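Local coordinates for putative diflavin flavoprotein A 3 (Synechocystis sp., PDB 6H0C) that probably passes electrons from NADH to oxygen, reducing it to water, and is represented here by its flavodiiron core, a metallo-beta-lactamase-like domain joined to a flavodoxin-like domain, at residues Y78-H83 against H142-I147; G180-D185 against T189-D194; T269-Q274 against Q383-C388; E302-S307 against G330-N335. All coordinates share one frame; numbering follows the deposited sequence.

Interaction 1: Y78-H83 against H142-I147; sequences YVILGH and HELTFI
The ring of Phe146 turns its edge to Ile80: the branch methyl CG2 of Ile80 lies near the ring plane, 4.1 Å from Phe146 CE2, and does not sit over a face. Phe146 is also touched by Leu158 and Thr160 of strand 158-162, by Leu136 of strand 135-137 and by Met130. The other arm of Ile80 reaches Leu144, with Ile80 CD1 3.8 Å from Leu144 CD1, methyl against methyl. Ile80 can serve both partners because its two branches part at CB. CG2 stands opposite the backbone N and heads for the ring, whereas CG1 lies beside that N (chi1 -57°) and, with chi2 extended at -179°, carries CD1 out to the leucine. Leu144 and Phe146, two apart on strand 143-148, both point toward Ile80. All three are buried, and the contact is purely apolar. This is packing between the two sheets of the metallo-beta-lactamase-like alpha-beta/beta-alpha sandwich. Strand 78-80 runs between strands 49-52 and 103-106 in one sheet, and Phe52 touches both Ile80 and Leu144; strand 143-148 lies in the other, between strands 135-137 and 158-162.

Interaction 2: G180-D185 against T189-D194; sequences GDQVFD and TIYQED
Tyr191 points its ring from segment 189-194 into the bend of the loop 180-185, so that the phenol end faces the loop backbone. Its chi1 of -60° sets CG beside its own backbone N and opposite the carbonyl carbon, and from there the ring spans the gap to the loop. Along one flank, Asp185 CA comes within 3.7 Å of Tyr191 CE2, approaching the ring obliquely. At the far end the CB of Gln182 is 3.7 Å from Tyr191 OH, while the bent remainder of the glutamine turns away. Ile190 CG1 lies 3.5 Å above one face of the tyrosine ring, offset toward its rim.

Both segments belong to the metallo-beta-lactamase-like domain, where this loop carries the chain from strand 167-171 to helix 189-202. Two waters link the phenol to the loop. One donates both to Gln182 O and, at 3.1 Å, to Tyr191 OH; the second lies in the ring plane at its edge and accepts from Tyr191 OH at 2.8 Å while donating to Phe184 O. The hydroxyl therefore gives one hydrogen bond and receives another, each relayed to a loop carbonyl.

Asp185 turns its carboxylate away from the tyrosine. Its OD2 forms a salt bridge with Arg195 and accepts from Gly236 N, and its OD1 accepts from the backbone N atoms of Arg234 and Tyr235. With chi1 at 68°, CG lies between the backbone N and the carbonyl carbon of Asp185, leaving CA and CB to meet the ring.

Interaction 3: T269-Q274 against Q383-C388; sequences TSTLAQ and QTLKMC
Leu272 makes the tight part of this helix pair: its CD2 methyl sits 3.6 Å from Thr384 CG2 and 3.9 Å from Cys388 SG. Thr384 and Cys388 are one turn apart on helix 382-404, and both point toward helix 268-281, so a single leucine methyl meets two side chains of the same ridge. The CA of Leu272 and that of Cys388 are 6.5 Å apart, the nearest backbone approach. Leu272 does not start out aimed at its partners; it leaves its helix to one flank, and the end of the side chain, extended at chi2 -177°, comes nearer to them. Thr384 directs its methyl at the leucine, while its hydroxyl OG1 bonds Thr381 N at the start of the helix.

The looser side is formed by Thr271 and Leu385, which meet through Thr271 CG2 and Leu385 CD2 at 3.8 Å. Thr271 is only partly buried, and it holds its hydroxyl back on its own helix, OG1 bonding Gly267 O. That leaves CG2, opposite the backbone N at chi1 -61°, to meet the leucine. Farther round helix 382-404, Gln383, Lys386 and Met387 are exposed.

The axes of the two short helical segments approach to 9.3 Å and cross at -49°. In the flavodoxin-like domain both helices pack on the parallel sheet: Leu272 also rests on Phe345 of strand 341-348, and it shares Val376 of strand 368-377 with Thr384. One turn on, Ala275 and Ile276 of helix 268-281 continue the seam against Cys388.

Interaction 4: E302-S307 against G330-N335; sequences EAIGKS and GITLAN
Ile304 CD1 lies against the methyl of Thr332, 4.1 Å from Thr332 CG2, where two helices of the flavodoxin-like domain run side by side on its parallel sheet. Their nearest backbone approach, 6.8 Å, is between the CA atoms of these same two residues. The side chains cross at about a right angle, so the isoleucine arm spans the threonine instead of lying along it. A bend at chi2 (-58°) sets CD1 there. The second branch of Ile304 turns to Asn335: CG2 meets its backbone, 4.0 Å from Asn335 C, and lies 4.3 Å from Asn335 CB.

Thr332 meets the isoleucine with its methyl, and its hydroxyl OG1 bonds Ala328 O one turn back along helix 323-335. Underneath, Ile304 and Thr332 both rest on Phe310 of strand 309-313, and Thr332 also touches Phe312 of that strand and Ile261 of strand 257-262. The contact is thus buried on its sheet side. Toward solvent it ends at Asn335, which is exposed and lies alongside Lys301. Ile331 extends the same helix-helix seam to Ala297 and Ile300.

The amide of Asn335 is tied back to the turn before it: Asn335 ND2 donates to Ile331 O at 2.7 Å, nearly straight at 164°, with that oxygen close to the amide plane.

Overall arrangement
Along the chain the contacts fall into two pairs. Interactions 1 and 2 come first, in the metallo-beta-lactamase-like domain, with centres about 26 Å apart: one joins its two sheets, the other ties a loop to helix 189-202. Interactions 3 and 4 belong to the flavodoxin-like domain, about 24 Å apart between centres, and each packs two helices on its parallel five-stranded sheet, the two pairs on opposite faces, as in the flavodoxin fold. Both segments of interaction 4 fall between the two of interaction 3. Interactions 2 and 4 are farthest apart, about 41 Å between centres. Each contact stays within one domain; none bridges the two halves of the flavodiiron core.

Interaction 1: Y78-H83 against H142-I147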
# COMPACT_ATOMS: atom_id res chain seq x y z
N TYR A 78 13.47 19.84 0.62
CA TYR A 78 13.18 18.48 0.19
C TYR A 78 11.75 18.07 0.39
O TYR A 78 11.13 18.42 1.41
CB TYR A 78 14.08 17.47 0.91
CG TYR A 78 15.55 17.69 0.67
CD1 TYR A 78 16.13 17.37 -0.56
CD2 TYR A 78 16.37 18.22 1.66
CE1 TYR A 78 17.47 17.57 -0.79
CE2 TYR A 78 17.71 18.42 1.44
CZ TYR A 78 18.26 18.10 0.22
OH TYR A 78 19.60 18.29 -0.00
N VAL A 79 11.23 17.31 -0.57
CA VAL A 79 9.99 16.58 -0.36
C VAL A 79 10.27 15.08 -0.46
O VAL A 79 10.65 14.56 -1.52
CB VAL A 79 8.89 17.01 -1.35
CG1 VAL A 79 7.62 16.20 -1.09
CG2 VAL A 79 8.60 18.49 -1.19
N ILE A 80 10.11 14.39 0.67
CA ILE A 80 10.44 12.99 0.77
C ILE A 80 9.17 12.16 0.66
O ILE A 80 8.20 12.40 1.40
CB ILE A 80 11.18 12.68 2.09
CG1 ILE A 80 12.44 13.55 2.20
CG2 ILE A 80 11.56 11.21 2.18
CD1 ILE A 80 13.24 13.30 3.47
N LEU A 81 9.15 11.20 -0.26
CA LEU A 81 7.95 10.39 -0.49
C LEU A 81 8.17 8.96 -0.01
O LEU A 81 9.08 8.27 -0.48
CB LEU A 81 7.56 10.38 -1.97
CG LEU A 81 7.36 11.74 -2.62
CD1 LEU A 81 7.16 11.61 -4.11
CD2 LEU A 81 6.18 12.43 -1.97
N GLY A 82 7.33 8.52 0.93
CA GLY A 82 7.37 7.14 1.42
C GLY A 82 6.70 6.18 0.46
O GLY A 82 6.92 4.96 0.51
N HIS A 83 5.86 6.73 -0.42
CA HIS A 83 5.18 5.96 -1.47
C HIS A 83 4.54 6.95 -2.43
O HIS A 83 4.41 8.13 -2.10
CB HIS A 83 4.14 5.00 -0.90
CG HIS A 83 2.89 5.67 -0.45
ND1 HIS A 83 2.79 6.35 0.75
CD2 HIS A 83 1.67 5.78 -1.03
CE1 HIS A 83 1.57 6.84 0.89
NE2 HIS A 83 0.87 6.51 -0.18
N HIS A 142 20.62 15.27 11.96
CA HIS A 142 19.59 14.59 11.19
C HIS A 142 20.18 14.04 9.89
O HIS A 142 19.85 14.52 8.80
CB HIS A 142 18.42 15.53 10.87
CG HIS A 142 17.78 16.16 12.07
ND1 HIS A 142 16.73 15.57 12.75
CD2 HIS A 142 18.03 17.32 12.72
CE1 HIS A 142 16.37 16.34 13.76
NE2 HIS A 142 17.14 17.41 13.76
N GLU A 143 21.07 13.06 10.01
CA GLU A 143 21.57 12.42 8.80
C GLU A 143 20.72 11.20 8.53
O GLU A 143 20.93 10.13 9.11
CB GLU A 143 23.04 12.04 8.89
CG GLU A 143 23.58 11.65 7.52
CD GLU A 143 25.06 11.35 7.50
OE1 GLU A 143 25.69 11.42 8.58
OE2 GLU A 143 25.59 11.05 6.40
N LEU A 144 19.75 11.39 7.65
CA LEU A 144 18.77 10.37 7.33
C LEU A 144 19.41 9.20 6.59
O LEU A 144 20.29 9.38 5.75
CB LEU A 144 17.65 10.97 6.48
CG LEU A 144 17.03 12.27 7.01
CD1 LEU A 144 15.94 12.76 6.05
CD2 LEU A 144 16.49 12.09 8.43
N THR A 145 18.96 7.99 6.92
CA THR A 145 19.30 6.79 6.16
C THR A 145 18.02 6.21 5.54
O THR A 145 16.98 6.15 6.19
CB THR A 145 19.99 5.73 7.04
OG1 THR A 145 21.25 6.24 7.47
CG2 THR A 145 20.22 4.45 6.26
N PHE A 146 18.10 5.80 4.27
CA PHE A 146 16.90 5.31 3.60
C PHE A 146 16.88 3.79 3.46
O PHE A 146 17.91 3.16 3.26
CB PHE A 146 16.78 6.00 2.23
CG PHE A 146 16.62 7.49 2.34
CD1 PHE A 146 17.72 8.33 2.26
CD2 PHE A 146 15.37 8.05 2.59
CE1 PHE A 146 17.58 9.71 2.39
CE2 PHE A 146 15.22 9.42 2.72
CZ PHE A 146 16.33 10.25 2.62
N ILE A 147 15.69 3.22 3.57
CA ILE A 147 15.47 1.79 3.46
C ILE A 147 14.28 1.47 2.55
O ILE A 147 13.13 1.59 2.99
CB ILE A 147 15.19 1.12 4.84
CG1 ILE A 147 16.22 1.56 5.89
CG2 ILE A 147 15.14 -0.40 4.68
CD1 ILE A 147 15.76 2.69 6.77

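Interaction 2: G180-D185 against T189-D194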
# COMPACT_ATOMS: atom_id res chain seq x y z
N GLY A 180 -8.40 9.99 15.96
CA GLY A 180 -8.59 10.32 17.35
C GLY A 180 -7.84 11.59 17.66
O GLY A 180 -7.13 12.11 16.80
N ASP A 181 -7.99 12.09 18.89
CA ASP A 181 -7.32 13.32 19.30
C ASP A 181 -5.89 13.06 19.73
O ASP A 181 -5.05 13.95 19.66
CB ASP A 181 -8.09 13.99 20.44
CG ASP A 181 -9.37 14.64 19.97
OD1 ASP A 181 -9.42 15.13 18.81
OD2 ASP A 181 -10.34 14.66 20.76
N GLN A 182 -5.62 11.83 20.17
CA GLN A 182 -4.28 11.47 20.62
C GLN A 182 -3.28 11.40 19.47
O GLN A 182 -3.47 10.63 18.52
CB GLN A 182 -4.30 10.13 21.36
CG GLN A 182 -5.06 10.19 22.66
CD GLN A 182 -4.80 11.50 23.39
OE1 GLN A 182 -3.65 11.84 23.69
NE2 GLN A 182 -5.87 12.25 23.65
N VAL A 183 -2.24 12.21 19.54
CA VAL A 183 -1.19 12.19 18.53
C VAL A 183 -0.29 10.97 18.73
O VAL A 183 0.25 10.41 17.77
CB VAL A 183 -0.35 13.48 18.56
CG1 VAL A 183 0.87 13.37 17.64
CG2 VAL A 183 -1.22 14.68 18.19
N PHE A 184 -0.13 10.56 19.98
CA PHE A 184 0.64 9.37 20.28
C PHE A 184 -0.26 8.24 20.73
O PHE A 184 -1.44 8.44 20.99
CB PHE A 184 1.70 9.67 21.34
CG PHE A 184 2.89 10.39 20.80
CD1 PHE A 184 2.93 11.78 20.75
CD2 PHE A 184 3.99 9.68 20.33
CE1 PHE A 184 4.03 12.45 20.26
CE2 PHE A 184 5.10 10.34 19.83
CZ PHE A 184 5.12 11.73 19.79
N ASP A 185 0.30 7.04 20.84
CA ASP A 185 -0.50 5.84 21.02
C ASP A 185 -0.49 5.29 22.46
O ASP A 185 -0.30 4.09 22.65
CB ASP A 185 0.01 4.75 20.06
CG ASP A 185 1.41 4.25 20.41
OD1 ASP A 185 2.20 5.03 21.00
OD2 ASP A 185 1.71 3.07 20.11
N THR A 189 -4.90 -1.58 24.22
CA THR A 189 -6.14 -2.22 23.82
C THR A 189 -7.01 -1.39 22.86
O THR A 189 -7.59 -1.93 21.92
CB THR A 189 -6.97 -2.61 25.06
OG1 THR A 189 -6.33 -3.72 25.71
CG2 THR A 189 -8.38 -3.00 24.69
N ILE A 190 -7.08 -0.08 23.06
CA ILE A 190 -7.91 0.75 22.19
C ILE A 190 -7.49 0.70 20.71
O ILE A 190 -8.32 0.94 19.83
CB ILE A 190 -7.92 2.23 22.63
CG1 ILE A 190 -6.50 2.77 22.72
CG2 ILE A 190 -8.60 2.39 23.98
CD1 ILE A 190 -6.40 4.02 23.55
N TYR A 191 -6.23 0.39 20.44
CA TYR A 191 -5.74 0.34 19.05
C TYR A 191 -5.54 -1.08 18.51
O TYR A 191 -5.23 -1.25 17.33
CB TYR A 191 -4.42 1.10 18.91
CG TYR A 191 -4.50 2.57 19.27
CD1 TYR A 191 -5.21 3.46 18.48
CD2 TYR A 191 -3.86 3.05 20.40
CE1 TYR A 191 -5.28 4.80 18.82
CE2 TYR A 191 -3.93 4.38 20.74
CZ TYR A 191 -4.64 5.25 19.95
OH TYR A 191 -4.70 6.58 20.29
N GLN A 192 -5.69 -2.09 19.37
CA GLN A 192 -5.40 -3.47 18.99
C GLN A 192 -6.19 -3.93 17.75
O GLN A 192 -5.60 -4.40 16.76
CB GLN A 192 -5.67 -4.41 20.18
CG GLN A 192 -6.17 -5.81 19.80
CD GLN A 192 -5.08 -6.73 19.24
OE1 GLN A 192 -3.95 -6.74 19.73
NE2 GLN A 192 -5.43 -7.50 18.21
N GLU A 193 -7.52 -3.78 17.77
CA GLU A 193 -8.34 -4.24 16.66
C GLU A 193 -8.02 -3.50 15.37
O GLU A 193 -7.90 -4.11 14.30
CB GLU A 193 -9.84 -4.10 16.96
CG GLU A 193 -10.73 -4.77 15.91
CD GLU A 193 -12.21 -4.39 16.01
OE1 GLU A 193 -12.54 -3.37 16.67
OE2 GLU A 193 -13.05 -5.11 15.41
N ASP A 194 -7.88 -2.18 15.46
CA ASP A 194 -7.51 -1.38 14.29
C ASP A 194 -6.16 -1.82 13.69
O ASP A 194 -6.01 -1.93 12.47
CB ASP A 194 -7.46 0.10 14.65
CG ASP A 194 -8.82 0.63 15.05
OD1 ASP A 194 -8.91 1.29 16.11
OD2 ASP A 194 -9.79 0.36 14.31
O HOH W 1 -5.07 8.71 18.04
O HOH W 2 -3.82 7.40 22.84

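Interaction 3: T269-Q274 against Q383-C388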
# COMPACT_ATOMS: atom_id res chain seq x y z
N THR A 269 -9.69 -1.89 -10.10
CA THR A 269 -9.41 -3.32 -10.09
C THR A 269 -8.59 -3.67 -8.87
O THR A 269 -8.78 -4.72 -8.26
CB THR A 269 -8.67 -3.78 -11.36
OG1 THR A 269 -9.55 -3.69 -12.49
CG2 THR A 269 -8.23 -5.22 -11.20
N SER A 270 -7.68 -2.77 -8.50
CA SER A 270 -6.86 -2.98 -7.31
C SER A 270 -7.73 -3.00 -6.05
O SER A 270 -7.53 -3.84 -5.17
CB SER A 270 -5.79 -1.91 -7.18
OG SER A 270 -5.17 -2.01 -5.91
N THR A 271 -8.68 -2.08 -5.98
CA THR A 271 -9.63 -2.05 -4.87
C THR A 271 -10.36 -3.39 -4.72
O THR A 271 -10.49 -3.92 -3.62
CB THR A 271 -10.63 -0.90 -5.05
OG1 THR A 271 -9.91 0.34 -5.08
CG2 THR A 271 -11.64 -0.87 -3.92
N LEU A 272 -10.82 -3.95 -5.84
CA LEU A 272 -11.49 -5.25 -5.83
C LEU A 272 -10.54 -6.31 -5.29
O LEU A 272 -10.92 -7.15 -4.48
CB LEU A 272 -11.98 -5.65 -7.23
CG LEU A 272 -12.92 -4.69 -7.96
CD1 LEU A 272 -13.35 -5.29 -9.30
CD2 LEU A 272 -14.13 -4.34 -7.11
N ALA A 273 -9.30 -6.24 -5.76
CA ALA A 273 -8.30 -7.23 -5.42
C ALA A 273 -8.06 -7.31 -3.92
O ALA A 273 -7.93 -8.40 -3.37
CB ALA A 273 -6.99 -6.93 -6.15
N GLN A 274 -8.01 -6.15 -3.26
CA GLN A 274 -7.73 -6.15 -1.82
C GLN A 274 -8.91 -6.76 -1.08
O GLN A 274 -8.73 -7.48 -0.09
CB GLN A 274 -7.44 -4.74 -1.30
CG GLN A 274 -6.51 -3.91 -2.18
CD GLN A 274 -5.25 -4.66 -2.63
OE1 GLN A 274 -4.69 -5.47 -1.90
NE2 GLN A 274 -4.81 -4.38 -3.85
N GLN A 383 -21.28 -2.50 -1.09
CA GLN A 383 -21.71 -3.87 -1.27
C GLN A 383 -20.79 -4.59 -2.26
O GLN A 383 -20.60 -5.80 -2.16
CB GLN A 383 -23.16 -3.95 -1.71
CG GLN A 383 -23.85 -5.19 -1.18
CD GLN A 383 -25.30 -5.31 -1.63
OE1 GLN A 383 -26.01 -4.31 -1.78
NE2 GLN A 383 -25.75 -6.54 -1.84
N THR A 384 -20.22 -3.84 -3.20
CA THR A 384 -19.20 -4.39 -4.10
C THR A 384 -18.11 -5.08 -3.30
O THR A 384 -17.80 -6.24 -3.54
CB THR A 384 -18.52 -3.31 -4.97
OG1 THR A 384 -19.50 -2.59 -5.71
CG2 THR A 384 -17.55 -3.96 -5.93
N LEU A 385 -17.55 -4.35 -2.34
CA LEU A 385 -16.47 -4.87 -1.52
C LEU A 385 -16.90 -6.12 -0.76
O LEU A 385 -16.14 -7.08 -0.68
CB LEU A 385 -15.99 -3.81 -0.53
CG LEU A 385 -15.43 -2.51 -1.11
CD1 LEU A 385 -14.99 -1.57 0.01
CD2 LEU A 385 -14.28 -2.82 -2.03
N LYS A 386 -18.11 -6.10 -0.22
CA LYS A 386 -18.59 -7.23 0.59
C LYS A 386 -18.78 -8.46 -0.28
O LYS A 386 -18.50 -9.58 0.14
CB LYS A 386 -19.89 -6.87 1.31
CG LYS A 386 -19.77 -5.64 2.20
CD LYS A 386 -18.71 -5.82 3.28
CE LYS A 386 -19.14 -6.85 4.31
NZ LYS A 386 -18.12 -7.02 5.37
N MET A 387 -19.27 -8.24 -1.50
CA MET A 387 -19.43 -9.32 -2.47
C MET A 387 -18.07 -9.93 -2.83
O MET A 387 -17.91 -11.15 -2.83
CB MET A 387 -20.16 -8.82 -3.72
CG MET A 387 -20.20 -9.82 -4.87
SD MET A 387 -18.77 -9.75 -5.97
CE MET A 387 -19.15 -8.32 -6.99
N CYS A 388 -17.10 -9.08 -3.13
CA CYS A 388 -15.75 -9.56 -3.44
C CYS A 388 -15.12 -10.31 -2.25
O CYS A 388 -14.50 -11.36 -2.43
CB CYS A 388 -14.85 -8.38 -3.84
SG CYS A 388 -15.27 -7.67 -5.44

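Interaction 4: E302-S307 against G330-N335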
# COMPACT_ATOMS: atom_id res chain seq x y z
N GLU A 302 7.37 -18.47 -9.07
CA GLU A 302 7.46 -18.98 -7.69
C GLU A 302 6.10 -18.98 -7.00
O GLU A 302 5.76 -19.90 -6.27
CB GLU A 302 8.45 -18.15 -6.86
CG GLU A 302 9.88 -18.16 -7.39
CD GLU A 302 10.48 -19.56 -7.53
OE1 GLU A 302 11.47 -19.85 -6.82
OE2 GLU A 302 9.97 -20.36 -8.35
N ALA A 303 5.33 -17.92 -7.22
CA ALA A 303 4.01 -17.84 -6.63
C ALA A 303 3.14 -18.99 -7.15
O ALA A 303 2.53 -19.71 -6.36
CB ALA A 303 3.36 -16.49 -6.93
N ILE A 304 3.10 -19.16 -8.47
CA ILE A 304 2.30 -20.22 -9.08
C ILE A 304 2.80 -21.61 -8.67
O ILE A 304 2.02 -22.56 -8.51
CB ILE A 304 2.29 -20.10 -10.62
CG1 ILE A 304 1.53 -18.84 -11.07
CG2 ILE A 304 1.67 -21.34 -11.25
CD1 ILE A 304 0.09 -18.79 -10.58
N GLY A 305 4.11 -21.72 -8.49
CA GLY A 305 4.73 -22.96 -8.06
C GLY A 305 4.33 -23.40 -6.66
O GLY A 305 4.37 -24.60 -6.36
N LYS A 306 3.95 -22.46 -5.79
CA LYS A 306 3.55 -22.85 -4.43
C LYS A 306 2.05 -22.67 -4.14
O LYS A 306 1.59 -22.98 -3.04
CB LYS A 306 4.40 -22.07 -3.40
CG LYS A 306 3.88 -20.70 -3.00
CD LYS A 306 4.86 -20.01 -2.03
CE LYS A 306 4.28 -18.72 -1.44
NZ LYS A 306 3.98 -17.67 -2.46
N SER A 307 1.28 -22.20 -5.11
CA SER A 307 -0.14 -21.91 -4.85
C SER A 307 -1.05 -23.10 -5.13
O SER A 307 -0.74 -23.96 -5.94
CB SER A 307 -0.61 -20.70 -5.67
OG SER A 307 -0.54 -20.97 -7.07
N GLY A 330 0.66 -15.75 -19.84
CA GLY A 330 1.53 -16.72 -20.49
C GLY A 330 2.35 -17.52 -19.49
O GLY A 330 2.47 -18.75 -19.60
N ILE A 331 2.93 -16.82 -18.52
CA ILE A 331 3.74 -17.47 -17.51
C ILE A 331 2.88 -18.39 -16.66
O ILE A 331 3.29 -19.49 -16.31
CB ILE A 331 4.47 -16.44 -16.61
CG1 ILE A 331 5.42 -15.58 -17.46
CG2 ILE A 331 5.21 -17.13 -15.48
CD1 ILE A 331 5.98 -14.37 -16.73
N THR A 332 1.66 -17.94 -16.35
CA THR A 332 0.76 -18.75 -15.55
C THR A 332 0.35 -20.02 -16.30
O THR A 332 0.41 -21.12 -15.75
CB THR A 332 -0.49 -17.94 -15.14
OG1 THR A 332 -0.08 -16.83 -14.33
CG2 THR A 332 -1.45 -18.82 -14.34
N LEU A 333 -0.04 -19.87 -17.57
CA LEU A 333 -0.44 -21.03 -18.36
C LEU A 333 0.74 -21.99 -18.56
O LEU A 333 0.56 -23.21 -18.54
CB LEU A 333 -0.99 -20.61 -19.72
CG LEU A 333 -2.37 -19.94 -19.72
CD1 LEU A 333 -2.73 -19.46 -21.11
CD2 LEU A 333 -3.41 -20.91 -19.21
N ALA A 334 1.94 -21.44 -18.73
CA ALA A 334 3.12 -22.28 -18.95
C ALA A 334 3.51 -23.04 -17.69
O ALA A 334 4.24 -24.02 -17.77
CB ALA A 334 4.29 -21.43 -19.43
N ASN A 335 3.04 -22.60 -16.53
CA ASN A 335 3.53 -23.18 -15.28
C ASN A 335 2.50 -23.80 -14.35
O ASN A 335 2.85 -24.65 -13.54
CB ASN A 335 4.30 -22.12 -14.51
CG ASN A 335 5.63 -21.81 -15.14
OD1 ASN A 335 6.59 -22.57 -14.99
ND2 ASN A 335 5.69 -20.69 -15.86